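Local atomic coordinates of formiminoglutamase (Trypanosoma cruzi, PDB entry 4MYK), a protein that hydrolyses N-formimino-L-glutamate to glutamate and formamide, as a manganese-dependent enzyme with an arginase-like fold. Residues 122-127 / 278-283; 146-151 / 187-192; 181-186 / 204-209. The protein carries 1 engineered substitution. All blocks are in the same frame, centred on the assembly; numbering follows the deposited sequence. Where two conformers were deposited one is given.

How the interactions relate
From the N terminus, the chain first enters interaction 1 at 122-127, just after strand 114-119, and returns to it at 278-283, at the end of the adjacent strand 274-280; the long loop so closed contains both other contacts. Interaction 2 opens at 146-151, after strand 141-145. Interaction 3 opens at 181-186 before interaction 2 closes at 187-192, and closes after it, at 204-209, so the two cross. They also touch: D146 N lies 3.0 Å from F183 O. Interaction 1 joins the turn and helix start after strand 114-119 to the end of strand 274-280, beside the manganese site, interaction 2 the metal-binding loop to its neighbour, and interaction 3 two strands at one side of the parallel sheet.

Interaction 1 (122-127 / 278-283); sequences NDQSAP and DMSELN
N122 and E281 cross at about a right angle, their amide and carboxylate planes turned 49° apart. The bond that joins them comes from the backbone: N122 N donates to E281 OE2 at 2.9 Å, nearly straight at 161°, reaching the carboxylate on its anti side and somewhat out of its plane. A glutamate suits the place because its chain bends at chi2, setting CD beside CA, and is long enough for the carboxylate to reach N122 N while OE1 meets S249. OE2 also receives C43 N, so two backbone amides grip one oxygen.

Farther along, Q124 and D278 approach tip to tip, their flat groups modestly inclined. Q124 CG occupies the crowded position between its own N and carbonyl carbon (chi1 73°), and beyond it the chain runs extended toward the strand. There NE2 divides its donors between S280 OG, at 2.9 Å, and M279 O, at 3.2 Å; both bonds are weak and bent. The long amide thus spans from the 3-10 turn to the end of strand 274-280, where the small S280 allows a close approach. M279 itself takes part through its carbonyl.

S125 OG sits between two acceptors, D278 OD2 at 3.1 Å and N122 O at 2.8 Å, and its one proton can serve only one at a time. D278 has partners elsewhere too: OD1 accepts from S234 OG, its strongest, and OD2 from N128 ND2.

All of the touching residues are buried, and polar atoms do most of the joining. N122 is a manganese ligand, and E281 packs against D238, another ligand. This is consistent with a second-shell role: E281 OE2, gripped by the amides of N122 and C43, would help to position the backbone that carries a manganese ligand.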
ATOM      1  N   ASN A 122       3.368  23.865  -0.648  1.00 20.62           N
ATOM      2  CA  ASN A 122       3.179  24.182  -2.072  1.00 18.03           C
ATOM      3  C   ASN A 122       3.605  25.585  -2.478  1.00 18.67           C
ATOM      4  O   ASN A 122       4.016  25.821  -3.629  1.00 18.63           O
ATOM      5  CB  ASN A 122       1.698  24.037  -2.467  1.00 18.21           C
ATOM      6  CG  ASN A 122       1.180  22.606  -2.372  1.00 22.38           C
ATOM      7  OD1 ASN A 122       1.855  21.646  -2.755  1.00 21.94           O
ATOM      8  ND2 ASN A 122      -0.042  22.467  -1.883  1.00 20.90           N
ATOM      9  N   ASP A 123       3.476  26.520  -1.541  1.00 17.29           N
ATOM     10  CA  ASP A 123       3.594  27.949  -1.853  1.00 20.38           C
ATOM     11  C   ASP A 123       4.982  28.369  -2.360  1.00 18.68           C
ATOM     12  O   ASP A 123       5.121  29.382  -3.045  1.00 20.55           O
ATOM     13  CB  ASP A 123       3.150  28.792  -0.660  1.00 17.18           C
ATOM     14  CG  ASP A 123       1.644  28.713  -0.424  1.00 24.13           C
ATOM     15  OD1 ASP A 123       1.142  29.425   0.474  1.00 31.05           O
ATOM     16  OD2 ASP A 123       0.955  27.952  -1.138  1.00 22.93           O
ATOM     17  N   GLN A 124       5.994  27.567  -2.033  1.00 17.87           N
ATOM     18  CA  GLN A 124       7.351  27.772  -2.517  1.00 17.06           C
ATOM     19  C   GLN A 124       7.416  27.787  -4.049  1.00 17.49           C
ATOM     20  O   GLN A 124       8.341  28.357  -4.630  1.00 17.35           O
ATOM     21  CB  GLN A 124       8.264  26.668  -1.974  1.00 19.65           C
ATOM     22  CG  GLN A 124       8.058  25.296  -2.636  1.00 16.67           C
ATOM     23  CD  GLN A 124       9.005  24.243  -2.102  1.00 17.64           C
ATOM     24  OE1 GLN A 124       9.851  24.524  -1.256  1.00 20.98           O
ATOM     25  NE2 GLN A 124       8.867  23.023  -2.587  1.00 17.21           N
ATOM     26  N   SER A 125       6.436  27.153  -4.694  1.00 16.24           N
ATOM     27  CA  SER A 125       6.460  26.976  -6.138  1.00 15.94           C
ATOM     28  C   SER A 125       6.294  28.288  -6.882  1.00 19.51           C
ATOM     29  O   SER A 125       6.771  28.429  -8.005  1.00 20.08           O
ATOM     30  CB  SER A 125       5.374  26.005  -6.570  1.00 18.36           C
ATOM     31  OG  SER A 125       5.427  24.822  -5.796  1.00 17.83           O
ATOM     32  N   ALA A 126       5.612  29.248  -6.261  1.00 19.26           N
ATOM     33  CA  ALA A 126       5.433  30.555  -6.882  1.00 17.54           C
ATOM     34  C   ALA A 126       6.779  31.276  -7.061  1.00 18.13           C
ATOM     35  O   ALA A 126       7.143  31.635  -8.181  1.00 20.16           O
ATOM     36  CB  ALA A 126       4.438  31.397  -6.102  1.00 18.37           C
ATOM     37  N   PRO A 127       7.536  31.465  -5.961  1.00 19.49           N
ATOM     38  CA  PRO A 127       8.883  32.044  -6.056  1.00 18.64           C
ATOM     39  C   PRO A 127       9.749  31.296  -7.064  1.00 18.99           C
ATOM     40  O   PRO A 127      10.426  31.905  -7.888  1.00 19.10           O
ATOM     41  CB  PRO A 127       9.447  31.831  -4.650  1.00 17.90           C
ATOM     42  CG  PRO A 127       8.271  31.770  -3.766  1.00 19.13           C
ATOM     43  CD  PRO A 127       7.169  31.150  -4.565  1.00 18.90           C
ATOM     44  N   ASP A 278      11.257  21.203  -7.712  1.00 16.97           N
ATOM     45  CA  ASP A 278      10.945  21.368  -6.301  1.00 15.30           C
ATOM     46  C   ASP A 278      10.067  20.218  -5.827  1.00 15.28           C
ATOM     47  O   ASP A 278       9.491  19.497  -6.641  1.00 16.36           O
ATOM     48  CB  ASP A 278      10.407  22.773  -5.948  1.00 12.62           C
ATOM     49  CG  ASP A 278       8.911  22.958  -6.240  1.00 16.67           C
ATOM     50  OD1 ASP A 278       8.254  22.041  -6.763  1.00 15.78           O
ATOM     51  OD2 ASP A 278       8.388  24.053  -5.937  1.00 18.59           O
ATOM     52  N   MET A 279      10.016  20.030  -4.515  1.00 13.03           N
ATOM     53  CA  MET A 279       9.329  18.894  -3.918  1.00 12.95           C
ATOM     54  C   MET A 279       8.600  19.439  -2.722  1.00 16.26           C
ATOM     55  O   MET A 279       9.229  19.969  -1.812  1.00 16.53           O
ATOM     56  CB  MET A 279      10.338  17.834  -3.477  1.00 14.80           C
ATOM     57  CG  MET A 279       9.731  16.541  -2.972  1.00 14.83           C
ATOM     58  SD  MET A 279      10.995  15.311  -2.534  1.00 21.45           S
ATOM     59  CE  MET A 279      11.794  15.083  -4.131  1.00 16.96           C
ATOM     60  N   SER A 280       7.276  19.318  -2.730  1.00 14.88           N
ATOM     61  CA  SER A 280       6.433  20.005  -1.754  1.00 16.26           C
ATOM     62  C   SER A 280       5.634  19.064  -0.880  1.00 14.59           C
ATOM     63  O   SER A 280       5.334  17.951  -1.287  1.00 14.95           O
ATOM     64  CB  SER A 280       5.447  20.938  -2.469  1.00 15.96           C
ATOM     65  OG  SER A 280       6.085  22.115  -2.910  1.00 18.67           O
ATOM     66  N   GLU A 281       5.297  19.545   0.321  1.00 15.88           N
ATOM     67  CA  GLU A 281       4.284  18.942   1.196  1.00 14.20           C
ATOM     68  C   GLU A 281       4.759  17.796   2.111  1.00 15.23           C
ATOM     69  O   GLU A 281       3.954  17.176   2.803  1.00 16.18           O
ATOM     70  CB  GLU A 281       3.021  18.564   0.399  1.00 16.31           C
ATOM     71  CG  GLU A 281       2.289  19.775  -0.219  1.00 16.86           C
ATOM     72  CD  GLU A 281       1.712  20.693   0.842  1.00 19.60           C
ATOM     73  OE1 GLU A 281       1.404  20.187   1.941  1.00 21.16           O
ATOM     74  OE2 GLU A 281       1.567  21.908   0.584  1.00 19.29           O
ATOM     75  N   LEU A 282       6.066  17.544   2.137  1.00 14.68           N
ATOM     76  CA  LEU A 282       6.628  16.559   3.062  1.00 15.26           C
ATOM     77  C   LEU A 282       6.412  17.028   4.498  1.00 15.91           C
ATOM     78  O   LEU A 282       6.823  18.128   4.866  1.00 15.86           O
ATOM     79  CB  LEU A 282       8.123  16.312   2.802  1.00 12.83           C
ATOM     80  CG  LEU A 282       8.743  15.186   3.637  1.00 13.45           C
ATOM     81  CD1 LEU A 282       8.103  13.874   3.259  1.00 16.38           C
ATOM     82  CD2 LEU A 282      10.250  15.103   3.454  1.00 12.75           C
ATOM     83  N   ASN A 283       5.778  16.176   5.301  1.00 15.14           N
ATOM     84  CA  ASN A 283       5.299  16.558   6.622  1.00 14.19           C
ATOM     85  C   ASN A 283       5.558  15.467   7.689  1.00 16.83           C
ATOM     86  O   ASN A 283       4.747  14.545   7.870  1.00 15.27           O
ATOM     87  CB  ASN A 283       3.815  16.894   6.522  1.00 16.69           C
ATOM     88  CG  ASN A 283       3.276  17.496   7.778  1.00 16.37           C
ATOM     89  OD1 ASN A 283       3.781  17.232   8.875  1.00 17.94           O
ATOM     90  ND2 ASN A 283       2.234  18.305   7.640  1.00 15.27           N
TER

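Interaction 2 (146-151 / 187-192). With MN (manganese (II) ion), chain C.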
ATOM      1  N   ASP A 146       0.573  16.777  -8.742  1.00 14.79           N
ATOM      2  CA  ASP A 146      -0.217  17.165  -7.596  1.00 14.72           C
ATOM      3  C   ASP A 146      -1.587  16.533  -7.717  1.00 15.59           C
ATOM      4  O   ASP A 146      -2.198  16.590  -8.781  1.00 15.12           O
ATOM      5  CB  ASP A 146      -0.337  18.684  -7.583  1.00 15.74           C
ATOM      6  CG  ASP A 146      -0.801  19.218  -6.268  1.00 18.71           C
ATOM      7  OD1 ASP A 146      -1.235  18.419  -5.413  1.00 16.12           O
ATOM      8  OD2 ASP A 146      -0.723  20.446  -6.093  1.00 18.13           O
ATOM      9  N   SER A 147      -2.058  15.917  -6.632  1.00 18.68           N
ATOM     10  CA  SER A 147      -3.402  15.338  -6.604  1.00 15.32           C
ATOM     11  C   SER A 147      -4.426  16.460  -6.547  1.00 19.00           C
ATOM     12  O   SER A 147      -5.615  16.255  -6.774  1.00 21.73           O
ATOM     13  CB  SER A 147      -3.577  14.380  -5.421  1.00 16.55           C
ATOM     14  OG  SER A 147      -3.441  15.036  -4.174  1.00 19.60           O
ATOM     15  N   HIS A 148      -3.931  17.652  -6.235  1.00 20.61           N
ATOM     16  CA  HIS A 148      -4.758  18.840  -6.109  1.00 23.53           C
ATOM     17  C   HIS A 148      -4.562  19.760  -7.311  1.00 23.63           C
ATOM     18  O   HIS A 148      -3.490  19.821  -7.919  1.00 21.09           O
ATOM     19  CB  HIS A 148      -4.454  19.597  -4.802  1.00 18.83           C
ATOM     20  CG  HIS A 148      -4.632  18.769  -3.567  1.00 20.48           C
ATOM     21  ND1 HIS A 148      -3.570  18.293  -2.832  1.00 17.98           N
ATOM     22  CD2 HIS A 148      -5.748  18.317  -2.947  1.00 23.81           C
ATOM     23  CE1 HIS A 148      -4.022  17.587  -1.810  1.00 18.09           C
ATOM     24  NE2 HIS A 148      -5.343  17.582  -1.859  1.00 21.54           N
ATOM     25  N   LEU A 149      -5.638  20.452  -7.653  1.00 28.09           N
ATOM     26  CA  LEU A 149      -5.625  21.484  -8.663  1.00 29.14           C
ATOM     27  C   LEU A 149      -6.317  22.677  -8.013  1.00 34.78           C
ATOM     28  O   LEU A 149      -7.530  22.851  -8.130  1.00 33.59           O
ATOM     29  CB  LEU A 149      -6.347  20.982  -9.917  1.00 30.21           C
ATOM     30  CG  LEU A 149      -7.110  21.898 -10.870  1.00 31.59           C
ATOM     31  CD1 LEU A 149      -6.444  23.264 -11.038  1.00 33.65           C
ATOM     32  CD2 LEU A 149      -7.281  21.181 -12.208  1.00 29.97           C
ATOM     33  N   ASP A 150      -5.526  23.469  -7.289  1.00 35.98           N
ATOM     34  CA  ASP A 150      -6.031  24.574  -6.475  1.00 34.74           C
ATOM     35  C   ASP A 150      -5.504  25.904  -7.002  1.00 35.93           C
ATOM     36  O   ASP A 150      -4.318  26.218  -6.870  1.00 33.94           O
ATOM     37  CB  ASP A 150      -5.621  24.376  -5.015  1.00 35.57           C
ATOM     38  CG  ASP A 150      -6.209  25.420  -4.097  1.00 36.37           C
ATOM     39  OD1 ASP A 150      -6.729  26.436  -4.597  1.00 35.94           O
ATOM     40  OD2 ASP A 150      -6.142  25.226  -2.868  1.00 36.50           O
ATOM     41  N   VAL A 151      -6.383  26.690  -7.609  1.00 37.68           N
ATOM     42  CA  VAL A 151      -5.910  27.868  -8.308  1.00 34.33           C
ATOM     43  C   VAL A 151      -6.831  29.070  -8.120  1.00 37.24           C
ATOM     44  O   VAL A 151      -7.108  29.795  -9.067  1.00 36.72           O
ATOM     45  CB  VAL A 151      -5.678  27.556  -9.807  1.00 34.40           C
ATOM     46  CG1 VAL A 151      -4.858  28.640 -10.455  1.00 35.44           C
ATOM     47  CG2 VAL A 151      -4.956  26.224  -9.960  1.00 36.22           C
ATOM     48  N   GLY A 187     -10.026  14.053  -9.831  1.00 15.22           N
ATOM     49  CA  GLY A 187     -11.332  14.667 -10.031  1.00 17.86           C
ATOM     50  C   GLY A 187     -12.223  14.796  -8.797  1.00 20.11           C
ATOM     51  O   GLY A 187     -13.152  15.603  -8.767  1.00 20.75           O
ATOM     52  N   SER A 188     -11.937  14.003  -7.773  1.00 18.11           N
ATOM     53  CA  SER A 188     -12.674  14.054  -6.511  1.00 20.03           C
ATOM     54  C   SER A 188     -12.223  15.211  -5.629  1.00 21.77           C
ATOM     55  O   SER A 188     -12.824  15.483  -4.589  1.00 22.59           O
ATOM     56  CB  SER A 188     -12.456  12.754  -5.751  1.00 16.20           C
ATOM     57  OG  SER A 188     -11.077  12.437  -5.758  1.00 21.82           O
ATOM     58  N   GLN A 189     -11.155  15.875  -6.058  1.00 21.36           N
ATOM     59  CA  GLN A 189     -10.503  16.931  -5.295  1.00 25.44           C
ATOM     60  C   GLN A 189     -10.250  18.168  -6.136  1.00 26.40           C
ATOM     61  O   GLN A 189      -9.415  18.991  -5.765  1.00 31.64           O
ATOM     62  CB  GLN A 189      -9.130  16.459  -4.811  1.00 25.09           C
ATOM     63  CG  GLN A 189      -9.140  15.478  -3.676  1.00 25.79           C
ATOM     64  CD  GLN A 189      -7.876  15.583  -2.861  1.00 27.35           C
ATOM     65  OE1 GLN A 189      -7.926  15.733  -1.638  1.00 31.14           O
ATOM     66  NE2 GLN A 189      -6.726  15.534  -3.539  1.00 25.17           N
ATOM     67  N   CYS A 190     -10.926  18.297  -7.274  1.00 22.29           N
ATOM     68  CA  CYS A 190     -10.684  19.450  -8.127  0.70 27.11           C
ATOM     69  C   CYS A 190     -11.956  20.213  -8.513  1.00 27.93           C
ATOM     70  O   CYS A 190     -12.825  19.704  -9.225  1.00 33.05           O
ATOM     71  CB  CYS A 190      -9.832  19.057  -9.340  0.70 27.44           C
ATOM     72  SG  CYS A 190      -8.156  18.480  -8.859  0.70 32.12           S
ATOM     73  N   GLY A 191     -12.054  21.446  -8.014  1.00 22.75           N
ATOM     74  CA  GLY A 191     -13.195  22.293  -8.307  1.00 30.82           C
ATOM     75  C   GLY A 191     -13.321  22.415  -9.810  1.00 31.41           C
ATOM     76  O   GLY A 191     -12.309  22.414 -10.512  1.00 30.46           O
ATOM     77  N   ALA A 192     -14.545  22.499 -10.324  1.00 27.24           N
ATOM     78  CA  ALA A 192     -14.724  22.660 -11.764  1.00 25.96           C
ATOM     79  C   ALA A 192     -14.360  24.079 -12.265  1.00 23.14           C
ATOM     80  O   ALA A 192     -13.898  24.235 -13.403  1.00 22.26           O
ATOM     81  CB  ALA A 192     -16.128  22.261 -12.185  1.00 30.16           C
TER
HETATM   82 MN    MN C 401      -1.347  18.556  -3.242  1.00 19.09          MN
HETATM   83  O   HOH W   1      -8.016  21.001  -5.668  1.00 29.24           O
HETATM   84  O   HOH W   2      -9.949  22.791  -5.948  1.00 30.45           O
HETATM   85  O   HOH W   3      -1.808  20.840  -2.659  1.00 20.34           O
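H148 and Q189 bring two donors together: H148 NE2 lies 3.0 Å from Q189 NE2, and the pair makes no hydrogen bond. The imidazole is committed on its other nitrogen, ND1, which binds manganese at 2.3 Å, and the ring and amide planes stand 41° apart. Q189 NE2 gives a weak bond of 3.5 Å to S147 O, and Q189 OE1 lies 3.2 Å from H148 NE2.

D146 shares the metal, binding it through OD1 at 2.2 Å. The same oxygen receives H148 N at 2.9 Å from well above the carboxylate plane, closing an Asx turn; D236, D238 and a water complete the site. S147 OG lies over one face of the H148 ring, toward its rim, and is hydrogen-bonded to D238 O. A serine suits this place because its small hydroxyl can lie against the ring and still reach D238 O.

Farther along, C190 SG lies against L149 CB, a tentative detail since C190 has two conformers. Water fills in for direct backbone pairing: one molecule joins L149 N to Q189 O, and another links L149 O to G191 N.

G191 is the N-cap residue of helix 192-200, whose H194 and V198 pack against L149, as do E182 of strand 180-185 and L205 of strand 204-207. Both segments follow parallel strands, 141-145 and 180-185, and Y297 of a neighbouring subunit packs on Q189.

Interaction 3 (181-186 / 204-209); sequences VEFACQ and HLMWLS
M206 N donates to E182 O at 2.8 Å, the central bond of a short parallel ladder. E182 N gives to H204 O before it and A184 N to M206 O after it, at 2.7 Å, so E182 is held on both its amide and its carbonyl by the same neighbour strand.

On the face that carries V181, F183 and M206, the methionine lies across both partners. Its SD is 3.9 Å from V181 CG1 and equally far from F183 CD2, a Met-aromatic contact in which the sulfur sits obliquely to the ring, 4.9 Å from its centroid. An unbranched, extended methionine suits this place, since it can reach a branched valine and a flat ring together. On the other face E182 and L205 run side by side, with CG and CD2 touching.

At A184 the chain turns a corner, its backbone in the left-handed helical region (phi 68°), and the join changes. C185 O accepts from L208 N, at 2.9 Å, where helix 208-214 begins. It also lies near the plane of the W207 ring at its edge, 3.2 Å from CE3. C185 SG, placed between its own N and carbonyl carbon (chi1 47°), lies above one face of the same indole, offset toward the rim, 4.1 Å from the centre of the six-membered ring. Q186 and L208 run side by side, L208 CD2 against the Q186 chain.

Farther out, N144 ND2 donates to E182 OE1, V254 O receives Q186 NE2, and K178 O receives H204 NE2. The two strands form a beta-alpha-beta unit with helix 192-200, which covers L205 and W207, while helix 216-227 packs over V181, F183 and M206. Strand 204-207 is the outermost of the sheet within this chain, and there E73 of a neighbouring subunit meets W207 and S209.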
ATOM      1  N   VAL A 181       1.101  22.007 -17.340  1.00 18.62           N
ATOM      2  CA  VAL A 181       0.410  20.742 -17.147  1.00 19.08           C
ATOM      3  C   VAL A 181       0.152  20.459 -15.662  1.00 17.93           C
ATOM      4  O   VAL A 181       1.047  20.576 -14.826  1.00 16.65           O
ATOM      5  CB  VAL A 181       1.180  19.567 -17.781  1.00 19.23           C
ATOM      6  CG1 VAL A 181       0.467  18.255 -17.502  1.00 16.06           C
ATOM      7  CG2 VAL A 181       1.342  19.790 -19.273  1.00 17.64           C
ATOM      8  N   GLU A 182      -1.096  20.121 -15.356  1.00 18.18           N
ATOM      9  CA  GLU A 182      -1.471  19.577 -14.060  1.00 19.54           C
ATOM     10  C   GLU A 182      -1.395  18.072 -14.215  1.00 17.26           C
ATOM     11  O   GLU A 182      -2.111  17.496 -15.029  1.00 17.23           O
ATOM     12  CB  GLU A 182      -2.899  19.982 -13.697  1.00 20.99           C
ATOM     13  CG  GLU A 182      -3.121  21.485 -13.568  1.00 20.93           C
ATOM     14  CD  GLU A 182      -2.742  22.037 -12.201  1.00 22.78           C
ATOM     15  OE1 GLU A 182      -1.938  21.410 -11.486  1.00 18.39           O
ATOM     16  OE2 GLU A 182      -3.254  23.116 -11.835  1.00 30.03           O
ATOM     17  N   PHE A 183      -0.515  17.443 -13.449  1.00 16.38           N
ATOM     18  CA  PHE A 183      -0.216  16.034 -13.643  1.00 15.92           C
ATOM     19  C   PHE A 183      -0.647  15.174 -12.464  1.00 15.02           C
ATOM     20  O   PHE A 183      -0.254  15.428 -11.328  1.00 16.60           O
ATOM     21  CB  PHE A 183       1.277  15.856 -13.882  1.00 15.20           C
ATOM     22  CG  PHE A 183       1.633  14.529 -14.456  1.00 15.23           C
ATOM     23  CD1 PHE A 183       1.894  13.445 -13.624  1.00 16.50           C
ATOM     24  CD2 PHE A 183       1.693  14.351 -15.827  1.00 16.08           C
ATOM     25  CE1 PHE A 183       2.212  12.211 -14.150  1.00 13.97           C
ATOM     26  CE2 PHE A 183       2.014  13.117 -16.363  1.00 19.32           C
ATOM     27  CZ  PHE A 183       2.278  12.047 -15.526  1.00 19.16           C
ATOM     28  N   ALA A 184      -1.463  14.162 -12.750  1.00 15.85           N
ATOM     29  CA  ALA A 184      -1.957  13.228 -11.735  1.00 15.46           C
ATOM     30  C   ALA A 184      -2.905  13.896 -10.754  1.00 16.12           C
ATOM     31  O   ALA A 184      -2.976  13.515  -9.589  1.00 17.47           O
ATOM     32  CB  ALA A 184      -0.805  12.579 -10.988  1.00 14.45           C
ATOM     33  N   CYS A 185      -3.625  14.902 -11.227  1.00 14.49           N
ATOM     34  CA  CYS A 185      -4.667  15.519 -10.428  1.00 16.87           C
ATOM     35  C   CYS A 185      -5.881  14.581 -10.314  1.00 17.50           C
ATOM     36  O   CYS A 185      -6.098  13.718 -11.170  1.00 16.72           O
ATOM     37  CB  CYS A 185      -5.055  16.882 -11.012  1.00 18.66           C
ATOM     38  SG  CYS A 185      -5.333  16.864 -12.792  1.00 19.83           S
ATOM     39  N   GLN A 186      -6.655  14.758  -9.247  1.00 15.04           N
ATOM     40  CA  GLN A 186      -7.752  13.853  -8.914  1.00 17.34           C
ATOM     41  C   GLN A 186      -9.126  14.551  -8.977  1.00 21.01           C
ATOM     42  O   GLN A 186      -9.353  15.523  -8.262  1.00 18.03           O
ATOM     43  CB  GLN A 186      -7.497  13.216  -7.542  1.00 13.34           C
ATOM     44  CG  GLN A 186      -6.283  12.312  -7.567  1.00 15.70           C
ATOM     45  CD  GLN A 186      -6.054  11.574  -6.266  1.00 19.96           C
ATOM     46  OE1 GLN A 186      -6.981  11.333  -5.503  1.00 20.16           O
ATOM     47  NE2 GLN A 186      -4.808  11.209  -6.009  1.00 15.80           N
ATOM     48  N   HIS A 204      -3.150  22.115 -19.426  1.00 20.10           N
ATOM     49  CA  HIS A 204      -3.542  20.735 -19.670  1.00 19.43           C
ATOM     50  C   HIS A 204      -3.771  19.969 -18.379  1.00 19.46           C
ATOM     51  O   HIS A 204      -2.950  20.002 -17.461  1.00 16.66           O
ATOM     52  CB  HIS A 204      -2.487  20.031 -20.529  1.00 18.12           C
ATOM     53  CG  HIS A 204      -2.022  20.851 -21.688  1.00 16.85           C
ATOM     54  ND1 HIS A 204      -2.434  20.617 -22.981  1.00 20.61           N
ATOM     55  CD2 HIS A 204      -1.212  21.934 -21.744  1.00 17.95           C
ATOM     56  CE1 HIS A 204      -1.884  21.508 -23.785  1.00 19.59           C
ATOM     57  NE2 HIS A 204      -1.142  22.322 -23.058  1.00 20.23           N
ATOM     58  N   LEU A 205      -4.903  19.275 -18.321  1.00 22.00           N
ATOM     59  CA  LEU A 205      -5.205  18.403 -17.197  1.00 20.37           C
ATOM     60  C   LEU A 205      -4.905  16.964 -17.558  1.00 20.56           C
ATOM     61  O   LEU A 205      -5.480  16.423 -18.496  1.00 21.49           O
ATOM     62  CB  LEU A 205      -6.669  18.534 -16.784  1.00 21.07           C
ATOM     63  CG  LEU A 205      -7.186  19.954 -16.552  1.00 22.08           C
ATOM     64  CD1 LEU A 205      -8.566  19.900 -15.899  1.00 23.00           C
ATOM     65  CD2 LEU A 205      -6.229  20.749 -15.697  1.00 20.47           C
ATOM     66  N   MET A 206      -3.992  16.358 -16.803  1.00 19.76           N
ATOM     67  CA  MET A 206      -3.658  14.949 -16.954  1.00 17.10           C
ATOM     68  C   MET A 206      -4.052  14.144 -15.714  1.00 19.28           C
ATOM     69  O   MET A 206      -3.217  13.872 -14.846  1.00 18.18           O
ATOM     70  CB  MET A 206      -2.171  14.797 -17.248  1.00 18.44           C
ATOM     71  CG  MET A 206      -1.828  15.201 -18.669  1.00 19.26           C
ATOM     72  SD  MET A 206      -0.165  14.772 -19.184  1.00 19.62           S
ATOM     73  CE  MET A 206      -0.293  15.193 -20.910  1.00 23.36           C
ATOM     74  N   TRP A 207      -5.335  13.779 -15.646  1.00 19.98           N
ATOM     75  CA  TRP A 207      -5.923  13.137 -14.468  1.00 15.53           C
ATOM     76  C   TRP A 207      -5.185  11.869 -14.107  1.00 16.73           C
ATOM     77  O   TRP A 207      -4.647  11.195 -14.980  1.00 17.51           O
ATOM     78  CB  TRP A 207      -7.396  12.797 -14.707  1.00 16.96           C
ATOM     79  CG  TRP A 207      -8.255  13.973 -15.028  1.00 15.99           C
ATOM     80  CD1 TRP A 207      -8.780  14.290 -16.240  1.00 17.72           C
ATOM     81  CD2 TRP A 207      -8.686  15.004 -14.121  1.00 19.46           C
ATOM     82  NE1 TRP A 207      -9.516  15.447 -16.149  1.00 20.24           N
ATOM     83  CE2 TRP A 207      -9.473  15.903 -14.857  1.00 18.53           C
ATOM     84  CE3 TRP A 207      -8.479  15.251 -12.755  1.00 20.33           C
ATOM     85  CZ2 TRP A 207     -10.057  17.031 -14.278  1.00 18.86           C
ATOM     86  CZ3 TRP A 207      -9.064  16.374 -12.183  1.00 17.70           C
ATOM     87  CH2 TRP A 207      -9.842  17.245 -12.942  1.00 17.95           C
ATOM     88  N   LEU A 208      -5.156  11.555 -12.815  1.00 17.66           N
ATOM     89  CA  LEU A 208      -4.515  10.334 -12.328  1.00 17.90           C
ATOM     90  C   LEU A 208      -4.874   9.110 -13.194  1.00 15.57           C
ATOM     91  O   LEU A 208      -3.993   8.393 -13.666  1.00 15.81           O
ATOM     92  CB  LEU A 208      -4.890  10.096 -10.859  1.00 16.01           C
ATOM     93  CG  LEU A 208      -4.312   8.863 -10.159  1.00 16.42           C
ATOM     94  CD1 LEU A 208      -2.794   8.878 -10.187  1.00 15.80           C
ATOM     95  CD2 LEU A 208      -4.827   8.755  -8.742  1.00 15.87           C
ATOM     96  N   SER A 209      -6.172   8.906 -13.414  1.00 15.16           N
ATOM     97  CA  SER A 209      -6.670   7.761 -14.165  1.00 15.88           C
ATOM     98  C   SER A 209      -6.008   7.615 -15.540  1.00 18.28           C
ATOM     99  O   SER A 209      -5.754   6.508 -16.004  1.00 19.30           O
ATOM    100  CB  SER A 209      -8.202   7.817 -14.290  1.00 18.26           C
ATOM    101  OG  SER A 209      -8.633   9.002 -14.930  1.00 17.57           O
TER